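Local coordinates for cyclopropane mycolic acid synthase MmaA2 (Mycobacterium tuberculosis, PDB 1TPY), which transfers a methylene group from S-adenosyl-L-methionine to a double bond of mycolic acid chains, making the cis-cyclopropane rings that influence cell envelope permeability, at residues A[137-142]-A[166-171]; A[142-147]-A[202-207]; A[225-230]-A[279-284]. All coordinates share one frame; numbering follows the deposited sequence.

Contact 1. Residues A[137-142]-A[166-171]; sequences GAFEHF and LHTITG. With SAH (S-adenosyl-L-homocysteine), chain C; 16A (cetyl-trimethyl-ammonium), chain D; CO3 (carbonate ion), chain B.
E140 and I169 meet where the turn 137-142 lies against strand 163-171, and their contact forms the tight part of the interface. I169 N donates to E140 OE2 at 2.9 Å, approaching from well above the carboxylate plane. The E140 chain bends at its second torsion (chi2 90°), which swings the carboxylate across to the strand. There E140 and T168 run past each other in opposite senses, with E140 CD 3.1 Å from T168 OG1. That hydroxyl instead gives its hydrogen bond to I169 O, within the strand. The aliphatic I169 CG1 presses on E140 OE2, crossing the glutamate side chain at about a right angle.

Beside this pair, L166 lies over one face of the F139 ring. L166 CD1 sits 4.2 Å from the ring centroid and only 16° off the normal, a CH-pi contact, while L166 CD2 touches F139 CB. The F139 CG, anti to its backbone N (chi1 -163°), carries the ring to the methyl groups.

The looser side lies around G137 and A138. One direct bond crosses here, G137 N to H167 O at 2.9 Å, and a water bridges the chains, accepting from A138 N and donating to H167 O. A138, H141 and F142 make no side-chain contact with the strand: A138 CB meets the ribose O4' of S-adenosyl-L-homocysteine, H141 CB its adenine, and F142 turns its ring edge to the adenine. H167 NE2 donates to carbonate O1 at 2.8 Å; C35 N and the Y232 hydroxyl are also hydrogen-bonded to this ion.

A turn-helix after strand 132-136, laid on the adjacent strand's C-terminal half, is typical of the cofactor cleft of Rossmann-like methyltransferases, extended here by the carbonate site of a cyclopropane synthase.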
loop_
_atom_site.group_PDB
_atom_site.type_symbol
_atom_site.label_atom_id
_atom_site.label_comp_id
_atom_site.label_asym_id
_atom_site.label_seq_id
_atom_site.Cartn_x
_atom_site.Cartn_y
_atom_site.Cartn_z
ATOM N N GLY A 137 0.652 1.691 -0.578
ATOM C CA GLY A 137 -0.112 0.725 -1.347
ATOM C C GLY A 137 -1.619 0.874 -1.302
ATOM O O GLY A 137 -2.341 -0.068 -1.616
ATOM N N ALA A 138 -2.105 2.051 -0.927
ATOM C CA ALA A 138 -3.543 2.280 -0.866
ATOM C C ALA A 138 -4.018 3.117 -2.051
ATOM O O ALA A 138 -5.084 2.872 -2.610
ATOM C CB ALA A 138 -3.907 2.980 0.442
ATOM N N PHE A 139 -3.202 4.096 -2.427
ATOM C CA PHE A 139 -3.496 5.022 -3.520
ATOM C C PHE A 139 -4.005 4.361 -4.806
ATOM O O PHE A 139 -4.918 4.874 -5.455
ATOM C CB PHE A 139 -2.239 5.829 -3.843
ATOM C CG PHE A 139 -2.500 7.072 -4.652
ATOM C CD1 PHE A 139 -2.983 8.230 -4.036
ATOM C CD2 PHE A 139 -2.236 7.097 -6.018
ATOM C CE1 PHE A 139 -3.195 9.400 -4.772
ATOM C CE2 PHE A 139 -2.447 8.266 -6.768
ATOM C CZ PHE A 139 -2.927 9.421 -6.143
ATOM N N GLU A 140 -3.391 3.236 -5.170
ATOM C CA GLU A 140 -3.752 2.498 -6.377
ATOM C C GLU A 140 -5.246 2.164 -6.432
ATOM O O GLU A 140 -5.809 1.978 -7.512
ATOM C CB GLU A 140 -2.928 1.207 -6.468
ATOM C CG GLU A 140 -1.409 1.411 -6.427
ATOM C CD GLU A 140 -0.827 1.372 -5.016
ATOM O OE1 GLU A 140 -1.422 1.970 -4.097
ATOM O OE2 GLU A 140 0.237 0.746 -4.829
ATOM N N HIS A 141 -5.876 2.099 -5.262
ATOM C CA HIS A 141 -7.304 1.788 -5.143
ATOM C C HIS A 141 -8.209 3.017 -5.214
ATOM O O HIS A 141 -9.394 2.902 -5.512
ATOM C CB HIS A 141 -7.584 1.089 -3.810
ATOM C CG HIS A 141 -7.085 -0.318 -3.738
ATOM N ND1 HIS A 141 -7.666 -1.350 -4.443
ATOM C CD2 HIS A 141 -6.072 -0.870 -3.028
ATOM C CE1 HIS A 141 -7.034 -2.477 -4.171
ATOM N NE2 HIS A 141 -6.063 -2.215 -3.315
ATOM N N PHE A 142 -7.653 4.184 -4.921
ATOM C CA PHE A 142 -8.434 5.415 -4.906
ATOM C C PHE A 142 -9.229 5.724 -6.167
ATOM O O PHE A 142 -10.358 6.204 -6.086
ATOM C CB PHE A 142 -7.526 6.608 -4.582
ATOM C CG PHE A 142 -6.945 6.577 -3.195
ATOM C CD1 PHE A 142 -6.041 7.551 -2.794
ATOM C CD2 PHE A 142 -7.267 5.558 -2.304
ATOM C CE1 PHE A 142 -5.459 7.514 -1.527
ATOM C CE2 PHE A 142 -6.691 5.515 -1.035
ATOM C CZ PHE A 142 -5.782 6.496 -0.647
ATOM N N LEU A 166 3.529 9.422 0.415
ATOM C CA LEU A 166 2.676 8.656 -0.469
ATOM C C LEU A 166 3.490 7.590 -1.180
ATOM O O LEU A 166 4.261 7.886 -2.088
ATOM C CB LEU A 166 2.030 9.577 -1.506
ATOM C CG LEU A 166 0.783 9.084 -2.248
ATOM C CD1 LEU A 166 0.704 9.800 -3.582
ATOM C CD2 LEU A 166 0.829 7.601 -2.472
ATOM N N HIS A 167 3.310 6.349 -0.753
ATOM C CA HIS A 167 4.006 5.217 -1.343
ATOM C C HIS A 167 2.979 4.516 -2.219
ATOM O O HIS A 167 1.928 4.081 -1.737
ATOM C CB HIS A 167 4.513 4.292 -0.232
ATOM C CG HIS A 167 4.988 2.954 -0.708
ATOM N ND1 HIS A 167 6.118 2.348 -0.202
ATOM C CD2 HIS A 167 4.441 2.064 -1.572
ATOM C CE1 HIS A 167 6.244 1.143 -0.730
ATOM N NE2 HIS A 167 5.239 0.945 -1.563
ATOM N N THR A 168 3.272 4.411 -3.506
ATOM C CA THR A 168 2.327 3.781 -4.409
ATOM C C THR A 168 2.963 3.218 -5.656
ATOM O O THR A 168 4.053 3.624 -6.073
ATOM C CB THR A 168 1.229 4.779 -4.861
ATOM O OG1 THR A 168 0.368 4.143 -5.812
ATOM C CG2 THR A 168 1.846 6.002 -5.511
ATOM N N ILE A 169 2.272 2.254 -6.242
ATOM C CA ILE A 169 2.734 1.653 -7.470
ATOM C C ILE A 169 2.452 2.698 -8.533
ATOM O O ILE A 169 1.447 3.400 -8.462
ATOM C CB ILE A 169 1.939 0.382 -7.793
ATOM C CG1 ILE A 169 2.301 -0.716 -6.795
ATOM C CG2 ILE A 169 2.209 -0.058 -9.233
ATOM C CD1 ILE A 169 1.439 -1.947 -6.916
ATOM N N THR A 170 3.357 2.833 -9.491
ATOM C CA THR A 170 3.152 3.778 -10.573
ATOM C C THR A 170 3.360 3.015 -11.867
ATOM O O THR A 170 4.248 2.166 -11.967
ATOM C CB THR A 170 4.144 4.962 -10.520
ATOM O OG1 THR A 170 5.483 4.466 -10.554
ATOM C CG2 THR A 170 3.947 5.777 -9.251
ATOM N N GLY A 171 2.515 3.290 -12.850
ATOM C CA GLY A 171 2.653 2.625 -14.124
ATOM C C GLY A 171 3.372 3.580 -15.052
ATOM O O GLY A 171 3.240 4.797 -14.921
HETATM N N SAH C . -0.680 0.042 3.970
HETATM C CA SAH C . -0.715 -1.395 4.242
HETATM C CB SAH C . -1.846 -2.103 3.454
HETATM C CG SAH C . -1.857 -1.961 1.932
HETATM S SD SAH C . -3.224 -2.852 1.141
HETATM C C SAH C . 0.630 -2.044 3.910
HETATM O O SAH C . 1.483 -1.359 3.318
HETATM O OXT SAH C . 0.812 -3.234 4.231
HETATM C "C5'" SAH C . -4.293 -1.499 0.582
HETATM C "C4'" SAH C . -4.959 -0.805 1.780
HETATM O "O4'" SAH C . -5.534 0.480 1.439
HETATM C "C3'" SAH C . -6.089 -1.622 2.404
HETATM O "O3'" SAH C . -5.986 -1.544 3.837
HETATM C "C2'" SAH C . -7.332 -0.949 1.896
HETATM O "O2'" SAH C . -8.464 -1.216 2.742
HETATM C "C1'" SAH C . -6.899 0.480 1.883
HETATM N N9 SAH C . -7.751 1.402 1.022
HETATM C C8 SAH C . -8.115 1.334 -0.285
HETATM N N7 SAH C . -8.856 2.297 -0.731
HETATM C C5 SAH C . -9.007 3.102 0.403
HETATM C C6 SAH C . -9.691 4.322 0.655
HETATM N N6 SAH C . -10.385 4.964 -0.280
HETATM N N1 SAH C . -9.625 4.849 1.924
HETATM C C2 SAH C . -8.922 4.202 2.883
HETATM N N3 SAH C . -8.241 3.051 2.765
HETATM C C4 SAH C . -8.329 2.553 1.480
HETATM C C1 16A D . 1.648 -6.672 -5.602
HETATM C C2 16A D . 0.597 -5.996 -6.482
HETATM C C3 16A D . 1.217 -5.563 -7.820
HETATM C C4 16A D . 0.263 -4.892 -8.799
HETATM C C5 16A D . 1.029 -4.524 -10.080
HETATM C C6 16A D . 0.200 -3.833 -11.174
HETATM C C7 16A D . -0.957 -4.619 -11.840
HETATM C C8 16A D . -2.060 -3.812 -12.566
HETATM C C9 16A D . -2.713 -2.645 -11.788
HETATM C C10 16A D . -3.512 -3.021 -10.517
HETATM C C11 16A D . -3.759 -1.876 -9.503
HETATM C C12 16A D . -4.149 -2.328 -8.087
HETATM C C13 16A D . -2.966 -2.259 -7.114
HETATM C C14 16A D . -3.343 -2.801 -5.737
HETATM C C15 16A D . -2.039 -2.941 -4.933
HETATM C C16 16A D . -2.376 -3.631 -3.595
HETATM N N1 16A D . -1.398 -4.021 -2.489
HETATM C C17 16A D . -1.688 -4.681 -1.356
HETATM C C18 16A D . -0.232 -4.801 -3.056
HETATM C C19 16A D . -0.775 -2.758 -1.937
HETATM C C CO3 B . 2.676 -0.872 -3.144
HETATM O O1 CO3 B . 4.005 -1.282 -2.605
HETATM O O2 CO3 B . 1.782 -1.809 -3.525
HETATM O O3 CO3 B . 2.367 0.444 -3.259
HETATM O O HOH W 1 -0.801 4.643 -0.779
#

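Contact 2. Residues A[142-147]-A[202-207]; sequences FGHDRH and GGQPPT. With SAH (S-adenosyl-L-homocysteine), chain C; 16A (cetyl-trimethyl-ammonium), chain D.
H144 and Q204 carry this contact between two loops, the imidazole lying obliquely across the glutamine chain. H144 has CG beside its backbone N and anti to the carbonyl carbon (chi1 -65°), which directs the ring toward 202-207. Q204 takes the same first-torsion class. Its CB stands over the imidazole face, Q204 CB being 4.0 Å from the H144 ring centroid in a CH-pi contact; beyond it the chain runs extended (chi2 170°). The amide end stays over the same face, toward the rim, and reaches the backbone at G143 and H144, its plane almost perpendicular to the imidazole at 84°. As modelled, Q204 NE2 faces H144 N at 2.8 Å; the amide is probably turned over, in which case its oxygen may accept from H144 N.

At the other end of the imidazole, H144 CE1 points to P205 O at 3.0 Å, near the ring plane. H147 NE2 approaches P206 CB at 3.7 Å, the two side chains crossing at about a right angle. H144 CA lies over the centre of one face of the H147 ring, 3.5 Å from its plane. Between the loops a water accepts from G143 N at 2.9 Å and donates to Q204 O at 2.8 Å. P205 and G203 border the cetyl-trimethyl-ammonium chain.

Segment 142-147 spans the turn between helices 139-142 and 147-157, and loop 202-207 leads from helix 186-199 into helix 208-218. M210 of that last helix touches both H144 and H147, V211 packs on P206, and a backbone hydrogen bond joins P206 to G171 at the end of strand 163-171.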
loop_
_atom_site.group_PDB
_atom_site.type_symbol
_atom_site.label_atom_id
_atom_site.label_comp_id
_atom_site.label_asym_id
_atom_site.label_seq_id
_atom_site.Cartn_x
_atom_site.Cartn_y
_atom_site.Cartn_z
ATOM N N PHE A 142 -7.653 4.184 -4.921
ATOM C CA PHE A 142 -8.434 5.415 -4.906
ATOM C C PHE A 142 -9.229 5.724 -6.167
ATOM O O PHE A 142 -10.358 6.204 -6.086
ATOM C CB PHE A 142 -7.526 6.608 -4.582
ATOM C CG PHE A 142 -6.945 6.577 -3.195
ATOM C CD1 PHE A 142 -6.041 7.551 -2.794
ATOM C CD2 PHE A 142 -7.267 5.558 -2.304
ATOM C CE1 PHE A 142 -5.459 7.514 -1.527
ATOM C CE2 PHE A 142 -6.691 5.515 -1.035
ATOM C CZ PHE A 142 -5.782 6.496 -0.647
ATOM N N GLY A 143 -8.645 5.444 -7.325
ATOM C CA GLY A 143 -9.316 5.737 -8.579
ATOM C C GLY A 143 -8.833 7.091 -9.066
ATOM O O GLY A 143 -8.769 8.044 -8.290
ATOM N N HIS A 144 -8.479 7.189 -10.342
ATOM C CA HIS A 144 -7.988 8.452 -10.888
ATOM C C HIS A 144 -8.961 9.601 -10.653
ATOM O O HIS A 144 -8.545 10.731 -10.387
ATOM C CB HIS A 144 -7.717 8.320 -12.393
ATOM C CG HIS A 144 -6.608 7.372 -12.734
ATOM N ND1 HIS A 144 -5.817 6.773 -11.777
ATOM C CD2 HIS A 144 -6.149 6.933 -13.930
ATOM C CE1 HIS A 144 -4.919 6.006 -12.369
ATOM N NE2 HIS A 144 -5.098 6.086 -13.675
ATOM N N ASP A 145 -10.254 9.308 -10.754
ATOM C CA ASP A 145 -11.287 10.320 -10.576
ATOM C C ASP A 145 -11.335 10.921 -9.173
ATOM O O ASP A 145 -12.038 11.901 -8.946
ATOM C CB ASP A 145 -12.654 9.735 -10.946
ATOM C CG ASP A 145 -13.104 8.646 -9.993
ATOM O OD1 ASP A 145 -12.244 7.887 -9.492
ATOM O OD2 ASP A 145 -14.326 8.538 -9.756
ATOM N N ARG A 146 -10.586 10.349 -8.235
ATOM C CA ARG A 146 -10.575 10.869 -6.872
ATOM C C ARG A 146 -9.214 11.363 -6.390
ATOM O O ARG A 146 -9.088 11.808 -5.250
ATOM C CB ARG A 146 -11.098 9.810 -5.899
ATOM C CG ARG A 146 -12.565 9.485 -6.098
ATOM C CD ARG A 146 -13.070 8.499 -5.070
ATOM N NE ARG A 146 -14.494 8.241 -5.257
ATOM C CZ ARG A 146 -15.229 7.490 -4.451
ATOM N NH1 ARG A 146 -14.677 6.915 -3.391
ATOM N NH2 ARG A 146 -16.519 7.314 -4.707
ATOM N N HIS A 147 -8.198 11.289 -7.244
ATOM C CA HIS A 147 -6.862 11.743 -6.862
ATOM C C HIS A 147 -6.887 13.177 -6.342
ATOM O O HIS A 147 -6.381 13.460 -5.251
ATOM C CB HIS A 147 -5.905 11.661 -8.050
ATOM C CG HIS A 147 -5.511 10.267 -8.425
ATOM N ND1 HIS A 147 -6.068 9.149 -7.840
ATOM C CD2 HIS A 147 -4.633 9.810 -9.349
ATOM C CE1 HIS A 147 -5.551 8.063 -8.388
ATOM N NE2 HIS A 147 -4.678 8.437 -9.307
ATOM N N GLY A 202 -11.355 -2.139 -9.636
ATOM C CA GLY A 202 -11.240 -0.728 -9.308
ATOM C C GLY A 202 -9.798 -0.263 -9.206
ATOM O O GLY A 202 -9.537 0.928 -9.061
ATOM N N GLY A 203 -8.859 -1.204 -9.289
ATOM C CA GLY A 203 -7.450 -0.859 -9.194
ATOM C C GLY A 203 -6.985 -0.044 -10.384
ATOM O O GLY A 203 -7.064 -0.504 -11.524
ATOM N N GLN A 204 -6.497 1.165 -10.118
ATOM C CA GLN A 204 -6.025 2.074 -11.161
ATOM C C GLN A 204 -4.745 2.778 -10.709
ATOM O O GLN A 204 -4.789 3.906 -10.219
ATOM C CB GLN A 204 -7.088 3.140 -11.457
ATOM C CG GLN A 204 -8.504 2.604 -11.633
ATOM C CD GLN A 204 -9.551 3.710 -11.690
ATOM O OE1 GLN A 204 -10.753 3.450 -11.569
ATOM N NE2 GLN A 204 -9.100 4.948 -11.876
ATOM N N PRO A 205 -3.586 2.133 -10.884
ATOM C CA PRO A 205 -2.341 2.777 -10.460
ATOM C C PRO A 205 -2.135 4.096 -11.190
ATOM O O PRO A 205 -2.488 4.234 -12.358
ATOM C CB PRO A 205 -1.283 1.755 -10.843
ATOM C CG PRO A 205 -1.848 1.184 -12.112
ATOM C CD PRO A 205 -3.305 0.971 -11.746
ATOM N N PRO A 206 -1.580 5.096 -10.504
ATOM C CA PRO A 206 -1.370 6.360 -11.200
ATOM C C PRO A 206 -0.065 6.269 -11.984
ATOM O O PRO A 206 0.681 5.294 -11.866
ATOM C CB PRO A 206 -1.250 7.351 -10.056
ATOM C CG PRO A 206 -0.477 6.553 -9.052
ATOM C CD PRO A 206 -1.197 5.209 -9.085
ATOM N N THR A 207 0.193 7.286 -12.795
ATOM C CA THR A 207 1.434 7.367 -13.534
ATOM C C THR A 207 2.216 8.341 -12.662
ATOM O O THR A 207 1.622 8.996 -11.807
ATOM C CB THR A 207 1.221 7.960 -14.944
ATOM O OG1 THR A 207 2.453 7.923 -15.664
ATOM C CG2 THR A 207 0.768 9.387 -14.867
HETATM N N SAH C . -0.680 0.042 3.970
HETATM C CA SAH C . -0.715 -1.395 4.242
HETATM C CB SAH C . -1.846 -2.103 3.454
HETATM C CG SAH C . -1.857 -1.961 1.932
HETATM S SD SAH C . -3.224 -2.852 1.141
HETATM C C SAH C . 0.630 -2.044 3.910
HETATM O O SAH C . 1.483 -1.359 3.318
HETATM O OXT SAH C . 0.812 -3.234 4.231
HETATM C "C5'" SAH C . -4.293 -1.499 0.582
HETATM C "C4'" SAH C . -4.959 -0.805 1.780
HETATM O "O4'" SAH C . -5.534 0.480 1.439
HETATM C "C3'" SAH C . -6.089 -1.622 2.404
HETATM O "O3'" SAH C . -5.986 -1.544 3.837
HETATM C "C2'" SAH C . -7.332 -0.949 1.896
HETATM O "O2'" SAH C . -8.464 -1.216 2.742
HETATM C "C1'" SAH C . -6.899 0.480 1.883
HETATM N N9 SAH C . -7.751 1.402 1.022
HETATM C C8 SAH C . -8.115 1.334 -0.285
HETATM N N7 SAH C . -8.856 2.297 -0.731
HETATM C C5 SAH C . -9.007 3.102 0.403
HETATM C C6 SAH C . -9.691 4.322 0.655
HETATM N N6 SAH C . -10.385 4.964 -0.280
HETATM N N1 SAH C . -9.625 4.849 1.924
HETATM C C2 SAH C . -8.922 4.202 2.883
HETATM N N3 SAH C . -8.241 3.051 2.765
HETATM C C4 SAH C . -8.329 2.553 1.480
HETATM C C1 16A D . 1.648 -6.672 -5.602
HETATM C C2 16A D . 0.597 -5.996 -6.482
HETATM C C3 16A D . 1.217 -5.563 -7.820
HETATM C C4 16A D . 0.263 -4.892 -8.799
HETATM C C5 16A D . 1.029 -4.524 -10.080
HETATM C C6 16A D . 0.200 -3.833 -11.174
HETATM C C7 16A D . -0.957 -4.619 -11.840
HETATM C C8 16A D . -2.060 -3.812 -12.566
HETATM C C9 16A D . -2.713 -2.645 -11.788
HETATM C C10 16A D . -3.512 -3.021 -10.517
HETATM C C11 16A D . -3.759 -1.876 -9.503
HETATM C C12 16A D . -4.149 -2.328 -8.087
HETATM C C13 16A D . -2.966 -2.259 -7.114
HETATM C C14 16A D . -3.343 -2.801 -5.737
HETATM C C15 16A D . -2.039 -2.941 -4.933
HETATM C C16 16A D . -2.376 -3.631 -3.595
HETATM N N1 16A D . -1.398 -4.021 -2.489
HETATM C C17 16A D . -1.688 -4.681 -1.356
HETATM C C18 16A D . -0.232 -4.801 -3.056
HETATM C C19 16A D . -0.775 -2.758 -1.937
HETATM O O HOH W 2 -5.856 5.088 -7.941
#

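Contact 3. Residues A[225-230]-A[279-284]; sequences RQSLQP and DVNQFT
Antiparallel pairing of R225-S227 with N281-F283 joins the edge strand 221-227 to strand 278-286, the N-to-C directions of the short strand segments being 153° apart. Q226 and Q282 form the hydrogen-bonded pair: Q226 N reaches Q282 O at 2.9 Å and Q282 N reaches Q226 O at 2.7 Å. R225-F283 and S227-N281 are the flanking non-hydrogen-bonded pairs. L228 N to V280 O, 3.0 Å, extends the pairing past the strand end, and L228 CB packs on V280 CG1.

On the face of R225, S227, N281 and F283, the aliphatic part of R225 lies over the phenyl ring, with R225 CG 4.3 Å from the F283 centroid in a CH-pi contact. The guanidinium edge meets the N281 amide, which is probably turned over in the model. S227 OG, anti to its backbone N (chi1 178°), donates to the syn lone pair of D279 OD2 at 2.7 Å and accepts from Q229 N at 3.3 Å, forming an ST turn as helix 229-245 begins. A water donates to D279 OD1 and accepts a weak hydrogen bond from R225 NH1.

With 278-286 antiparallel to both neighbours and inserted before the edge strand, the strand order 3-2-1-4-5-7-6 is the signature of the class I S-adenosylmethionine-dependent methyltransferase fold.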
loop_
_atom_site.group_PDB
_atom_site.type_symbol
_atom_site.label_atom_id
_atom_site.label_comp_id
_atom_site.label_asym_id
_atom_site.label_seq_id
_atom_site.Cartn_x
_atom_site.Cartn_y
_atom_site.Cartn_z
ATOM N N ARG A 225 11.226 11.807 -4.681
ATOM C CA ARG A 225 10.567 10.628 -5.223
ATOM C C ARG A 225 11.636 9.541 -5.206
ATOM O O ARG A 225 12.724 9.728 -5.748
ATOM C CB ARG A 225 10.083 10.827 -6.666
ATOM C CG ARG A 225 9.498 9.532 -7.255
ATOM C CD ARG A 225 8.898 9.700 -8.645
ATOM N NE ARG A 225 9.903 9.980 -9.667
ATOM C CZ ARG A 225 10.731 9.076 -10.180
ATOM N NH1 ARG A 225 10.684 7.812 -9.773
ATOM N NH2 ARG A 225 11.613 9.438 -11.103
ATOM N N GLN A 226 11.333 8.414 -4.569
ATOM C CA GLN A 226 12.286 7.310 -4.492
ATOM C C GLN A 226 11.644 6.029 -5.001
ATOM O O GLN A 226 10.571 5.634 -4.547
ATOM C CB GLN A 226 12.781 7.131 -3.048
ATOM C CG GLN A 226 13.516 5.817 -2.775
ATOM C CD GLN A 226 14.150 5.770 -1.384
ATOM O OE1 GLN A 226 13.666 6.402 -0.443
ATOM N NE2 GLN A 226 15.231 5.005 -1.250
ATOM N N SER A 227 12.310 5.394 -5.961
ATOM C CA SER A 227 11.822 4.160 -6.554
ATOM C C SER A 227 12.353 2.940 -5.823
ATOM O O SER A 227 13.491 2.931 -5.357
ATOM C CB SER A 227 12.236 4.084 -8.029
ATOM O OG SER A 227 11.810 2.869 -8.620
ATOM N N LEU A 228 11.513 1.916 -5.718
ATOM C CA LEU A 228 11.878 0.656 -5.071
ATOM C C LEU A 228 11.602 -0.467 -6.068
ATOM O O LEU A 228 11.463 -1.627 -5.684
ATOM C CB LEU A 228 11.034 0.435 -3.806
ATOM C CG LEU A 228 11.413 1.149 -2.500
ATOM C CD1 LEU A 228 11.685 2.616 -2.746
ATOM C CD2 LEU A 228 10.292 0.982 -1.498
ATOM N N GLN A 229 11.523 -0.112 -7.349
ATOM C CA GLN A 229 11.217 -1.067 -8.418
ATOM C C GLN A 229 11.847 -2.460 -8.302
ATOM O O GLN A 229 11.137 -3.462 -8.264
ATOM C CB GLN A 229 11.582 -0.463 -9.779
ATOM C CG GLN A 229 11.208 -1.329 -10.972
ATOM C CD GLN A 229 11.518 -0.651 -12.293
ATOM O OE1 GLN A 229 12.670 -0.323 -12.580
ATOM N NE2 GLN A 229 10.488 -0.434 -13.105
ATOM N N PRO A 230 13.189 -2.543 -8.242
ATOM C CA PRO A 230 13.864 -3.841 -8.136
ATOM C C PRO A 230 13.451 -4.648 -6.909
ATOM O O PRO A 230 13.531 -5.876 -6.901
ATOM C CB PRO A 230 15.341 -3.453 -8.111
ATOM C CG PRO A 230 15.319 -2.135 -7.414
ATOM C CD PRO A 230 14.161 -1.445 -8.096
ATOM N N ASP A 279 6.363 0.338 -11.905
ATOM C CA ASP A 279 7.351 0.880 -10.973
ATOM C C ASP A 279 6.616 1.024 -9.635
ATOM O O ASP A 279 5.416 0.766 -9.547
ATOM C CB ASP A 279 7.837 2.255 -11.480
ATOM C CG ASP A 279 9.056 2.783 -10.723
ATOM O OD1 ASP A 279 9.453 3.947 -10.976
ATOM O OD2 ASP A 279 9.626 2.048 -9.888
ATOM N N VAL A 280 7.339 1.416 -8.595
ATOM C CA VAL A 280 6.752 1.623 -7.275
ATOM C C VAL A 280 7.577 2.762 -6.692
ATOM O O VAL A 280 8.810 2.698 -6.672
ATOM C CB VAL A 280 6.847 0.335 -6.388
ATOM C CG1 VAL A 280 8.296 -0.028 -6.131
ATOM C CG2 VAL A 280 6.106 0.548 -5.076
ATOM N N ASN A 281 6.901 3.810 -6.235
ATOM C CA ASN A 281 7.592 4.983 -5.720
ATOM C C ASN A 281 7.102 5.546 -4.400
ATOM O O ASN A 281 5.929 5.414 -4.044
ATOM C CB ASN A 281 7.524 6.117 -6.751
ATOM C CG ASN A 281 8.339 5.831 -7.997
ATOM O OD1 ASN A 281 7.827 5.318 -8.994
ATOM N ND2 ASN A 281 9.618 6.157 -7.941
ATOM N N GLN A 282 8.020 6.179 -3.681
ATOM C CA GLN A 282 7.691 6.841 -2.429
ATOM C C GLN A 282 7.806 8.343 -2.695
ATOM O O GLN A 282 8.886 8.858 -3.011
ATOM C CB GLN A 282 8.640 6.424 -1.296
ATOM C CG GLN A 282 8.351 5.031 -0.754
ATOM C CD GLN A 282 8.960 4.773 0.609
ATOM O OE1 GLN A 282 8.642 3.778 1.265
ATOM N NE2 GLN A 282 9.837 5.662 1.045
ATOM N N PHE A 283 6.676 9.035 -2.595
ATOM C CA PHE A 283 6.645 10.474 -2.823
ATOM C C PHE A 283 6.568 11.233 -1.508
ATOM O O PHE A 283 5.594 11.103 -0.759
ATOM C CB PHE A 283 5.442 10.869 -3.665
ATOM C CG PHE A 283 5.418 10.263 -5.039
ATOM C CD1 PHE A 283 4.921 8.984 -5.239
ATOM C CD2 PHE A 283 5.844 10.998 -6.140
ATOM C CE1 PHE A 283 4.841 8.441 -6.520
ATOM C CE2 PHE A 283 5.769 10.464 -7.427
ATOM C CZ PHE A 283 5.266 9.182 -7.615
ATOM N N THR A 284 7.593 12.024 -1.225
ATOM C CA THR A 284 7.606 12.813 -0.009
ATOM C C THR A 284 7.000 14.157 -0.385
ATOM O O THR A 284 7.643 14.964 -1.051
ATOM C CB THR A 284 9.038 13.007 0.520
ATOM O OG1 THR A 284 9.609 11.725 0.811
ATOM C CG2 THR A 284 9.026 13.841 1.796
HETATM O O HOH W 3 11.774 5.047 -11.524
#

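Contacts 1 and 2 alternate along the chain and share F142; their centres are about 8 Å apart, and E140 O to Q204 N and G171 N to P206 O, probable hydrogen bonds, tie them together. Contact 3 follows both in sequence. Its centre lies about 10 Å from that of contact 1, and strands 163-171 and 278-286 are sheet neighbours, probably bonded through L166 O to F283 N and T170 O to D279 N. Contacts 2 and 3 do not touch, their centres being about 17 Å apart. Contacts 1 and 2 both border S-adenosyl-L-homocysteine and cetyl-trimethyl-ammonium, and V280 of contact 3 belongs to the carbonate pocket shared with contact 1.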